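Local coordinates for fructosamine deglycase FrlB (Bacillus subtilis, PDB 3EUA), which converts a range of fructosamine 6-phosphates to glucose 6-phosphate and a free amino acid, at the interface of chains A and B. Sequence-based numbering; all coordinates share one arbitrary frame. Chains: chain A/B, Putative fructose-aminoacid-6-phosphate deglycase.

The interface of chains A and B. Residues chain A 323-324, 327, 329; chain B 237-238, 265, 269.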
ATOM      1  N   TYR A 323     -21.868  12.453  -0.145  1.00 20.65           N
ATOM      2  CA  TYR A 323     -20.849  13.506  -0.229  1.00 21.09           C
ATOM      3  C   TYR A 323     -20.331  13.716  -1.641  1.00 21.77           C
ATOM      4  O   TYR A 323     -20.340  14.859  -2.136  1.00 21.79           O
ATOM      5  CB  TYR A 323     -19.672  13.218   0.720  1.00 20.81           C
ATOM      6  CG  TYR A 323     -20.093  12.885   2.148  1.00 19.70           C
ATOM      7  CD1 TYR A 323     -21.032  13.664   2.812  1.00 20.05           C
ATOM      8  CD2 TYR A 323     -19.508  11.832   2.853  1.00 17.35           C
ATOM      9  CE1 TYR A 323     -21.412  13.391   4.117  1.00 19.37           C
ATOM     10  CE2 TYR A 323     -19.898  11.548   4.178  1.00 17.98           C
ATOM     11  CZ  TYR A 323     -20.847  12.331   4.791  1.00 19.08           C
ATOM     12  OH  TYR A 323     -21.230  12.081   6.094  1.00 18.98           O
HETATM   13  N   MSE A 324     -19.895  12.639  -2.285  1.00 22.77           N
HETATM   14  CA  MSE A 324     -19.362  12.749  -3.630  1.00 24.58           C
HETATM   15  C   MSE A 324     -20.432  13.286  -4.557  1.00 24.93           C
HETATM   16  O   MSE A 324     -21.615  12.850  -4.543  1.00 24.49           O
HETATM   17  CB  MSE A 324     -18.859  11.411  -4.141  1.00 23.96           C
HETATM   18  CG  MSE A 324     -18.093  11.480  -5.458  1.00 26.18           C
HETATM   19 SE   MSE A 324     -17.586   9.713  -6.108  0.75 26.73          SE
HETATM   20  CE  MSE A 324     -16.799   9.044  -4.525  1.00 24.69           C
ATOM     21  N   VAL A 327     -21.374  17.650  -2.115  1.00 25.55           N
ATOM     22  CA  VAL A 327     -20.855  18.689  -1.251  1.00 25.22           C
ATOM     23  C   VAL A 327     -19.462  19.083  -1.717  1.00 25.70           C
ATOM     24  O   VAL A 327     -18.848  18.402  -2.547  1.00 24.49           O
ATOM     25  CB  VAL A 327     -20.810  18.245   0.213  1.00 25.16           C
ATOM     26  CG1 VAL A 327     -22.210  17.827   0.677  1.00 26.70           C
ATOM     27  CG2 VAL A 327     -19.800  17.106   0.409  1.00 25.45           C
ATOM     28  N   TYR A 329     -15.502  19.730  -1.081  1.00 26.77           N
ATOM     29  CA  TYR A 329     -14.453  19.119  -0.240  1.00 26.16           C
ATOM     30  C   TYR A 329     -13.082  19.129  -0.883  1.00 26.31           C
ATOM     31  O   TYR A 329     -12.987  19.198  -2.107  1.00 26.04           O
ATOM     32  CB  TYR A 329     -14.804  17.679   0.128  1.00 25.36           C
ATOM     33  CG  TYR A 329     -15.076  16.772  -1.057  1.00 24.91           C
ATOM     34  CD1 TYR A 329     -14.042  16.134  -1.737  1.00 23.61           C
ATOM     35  CD2 TYR A 329     -16.378  16.541  -1.473  1.00 23.42           C
ATOM     36  CE1 TYR A 329     -14.303  15.306  -2.801  1.00 23.23           C
ATOM     37  CE2 TYR A 329     -16.656  15.718  -2.535  1.00 21.98           C
ATOM     38  CZ  TYR A 329     -15.619  15.090  -3.197  1.00 23.68           C
ATOM     39  OH  TYR A 329     -15.933  14.278  -4.274  1.00 22.94           O
ATOM     40  OXT TYR A 329     -12.088  19.022  -0.166  1.00 25.63           O
TER
ATOM     41  N   PHE B 237     -14.473   8.293   2.304  1.00 18.26           N
ATOM     42  CA  PHE B 237     -15.144   9.390   3.018  1.00 17.89           C
ATOM     43  C   PHE B 237     -16.670   9.235   3.116  1.00 17.77           C
ATOM     44  O   PHE B 237     -17.280   9.789   4.024  1.00 18.47           O
ATOM     45  CB  PHE B 237     -14.708  10.779   2.475  1.00 18.12           C
ATOM     46  CG  PHE B 237     -15.343  11.214   1.166  1.00 17.17           C
ATOM     47  CD1 PHE B 237     -15.544  10.352   0.104  1.00 18.73           C
ATOM     48  CD2 PHE B 237     -15.583  12.574   0.955  1.00 18.58           C
ATOM     49  CE1 PHE B 237     -16.093  10.804  -1.084  1.00 19.16           C
ATOM     50  CE2 PHE B 237     -16.120  13.051  -0.235  1.00 18.81           C
ATOM     51  CZ  PHE B 237     -16.369  12.175  -1.265  1.00 20.52           C
ATOM     52  N   GLU B 238     -17.272   8.466   2.225  1.00 18.26           N
ATOM     53  CA  GLU B 238     -18.705   8.195   2.289  1.00 18.46           C
ATOM     54  C   GLU B 238     -19.123   7.471   3.573  1.00 19.14           C
ATOM     55  O   GLU B 238     -20.286   7.557   3.958  1.00 18.85           O
ATOM     56  CB  GLU B 238     -19.131   7.388   1.088  1.00 18.34           C
ATOM     57  CG  GLU B 238     -19.191   8.185  -0.240  1.00 18.30           C
ATOM     58  CD  GLU B 238     -20.413   9.059  -0.350  1.00 19.08           C
ATOM     59  OE1 GLU B 238     -21.513   8.631   0.079  1.00 19.64           O
ATOM     60  OE2 GLU B 238     -20.312  10.174  -0.882  1.00 18.67           O
ATOM     61  N   PHE B 265     -12.792  18.235   6.100  1.00 18.67           N
ATOM     62  CA  PHE B 265     -14.012  17.545   5.731  1.00 19.29           C
ATOM     63  C   PHE B 265     -14.581  16.747   6.909  1.00 19.62           C
ATOM     64  O   PHE B 265     -15.790  16.824   7.208  1.00 19.52           O
ATOM     65  CB  PHE B 265     -13.755  16.584   4.568  1.00 19.43           C
ATOM     66  CG  PHE B 265     -14.970  15.841   4.165  1.00 19.93           C
ATOM     67  CD1 PHE B 265     -15.842  16.389   3.241  1.00 19.94           C
ATOM     68  CD2 PHE B 265     -15.294  14.639   4.767  1.00 19.80           C
ATOM     69  CE1 PHE B 265     -16.976  15.740   2.902  1.00 20.07           C
ATOM     70  CE2 PHE B 265     -16.450  14.009   4.432  1.00 19.61           C
ATOM     71  CZ  PHE B 265     -17.282  14.561   3.499  1.00 18.56           C
ATOM     72  N   TYR B 269     -18.445  16.729   8.690  1.00 22.78           N
ATOM     73  CA  TYR B 269     -19.424  15.640   8.630  1.00 23.17           C
ATOM     74  C   TYR B 269     -19.243  14.563   9.678  1.00 23.45           C
ATOM     75  O   TYR B 269     -20.121  13.731   9.841  1.00 23.54           O
ATOM     76  CB  TYR B 269     -19.467  15.077   7.207  1.00 23.46           C
ATOM     77  CG  TYR B 269     -19.855  16.168   6.250  1.00 23.39           C
ATOM     78  CD1 TYR B 269     -21.201  16.532   6.083  1.00 24.00           C
ATOM     79  CD2 TYR B 269     -18.891  16.877   5.547  1.00 23.21           C
ATOM     80  CE1 TYR B 269     -21.575  17.594   5.246  1.00 24.70           C
ATOM     81  CE2 TYR B 269     -19.266  17.945   4.686  1.00 24.72           C
ATOM     82  CZ  TYR B 269     -20.597  18.282   4.536  1.00 24.30           C
ATOM     83  OH  TYR B 269     -20.939  19.328   3.697  1.00 25.24           O
TER
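A:Tyr323 and A:Tyr329, from the C-terminal tail of one subunit, pack on B:Phe237, B:Phe265 and B:Tyr269 of the other in a mainly aromatic part of a two-fold symmetric interface between two identical subunits. The contact fastens the tail to its neighbour, and its twin recurs with the chains exchanged. The protein is a homooctamer, so this pairing is probably one of its building contacts.

B:Phe265 meets one face of the A:Tyr323 ring. Its CZ edge points toward the rim, with CZ 3.5 Å from A:Tyr323 CG. The planes stand 79° apart. The backbone carbonyl carbon of B:Phe237 lies at the edge of the A:Tyr323 ring, in plane. Farther out, A:Tyr323 CE1 lies 3.7 Å from B:Tyr269 CD1, and the phenol oxygen OH reaches B:Tyr269 CB. Within chain B, B:Phe265 is flanked by B:Phe237 CD2 over one face and B:Tyr269 CD2 over the other, which should keep its ring from turning.

A:Tyr329, the last residue, meets B:Phe237 edge-to-face, with the planes 67° apart. The edge of B:Phe237 is over the face of A:Tyr329. CE2 of B:Phe237 sits over the ring centre, 3.6 Å from A:Tyr329 CE2. A:Tyr329 CB rests on B:Phe265 CD1. A:Met324, a selenomethionine, bends at chi3 to bring its methyl CE to the edge of B:Phe237.

One carboxylate oxygen provides the polar grip. B:Glu238 OE2 accepts from the backbone N of A:Tyr323 at 2.9 Å, from the syn side but tilted out of the carboxylate plane. It also accepts from A:Met324 N at 2.9 Å, in a nearly straight bond. The bend at chi2 (-77°) helps direct the carboxylate to these two consecutive backbone amides.

The tail follows helix 288-313 of chain A. It meets 3-10 helix 236-239 and the end of helix 256-269 in the second SIS domain of chain B.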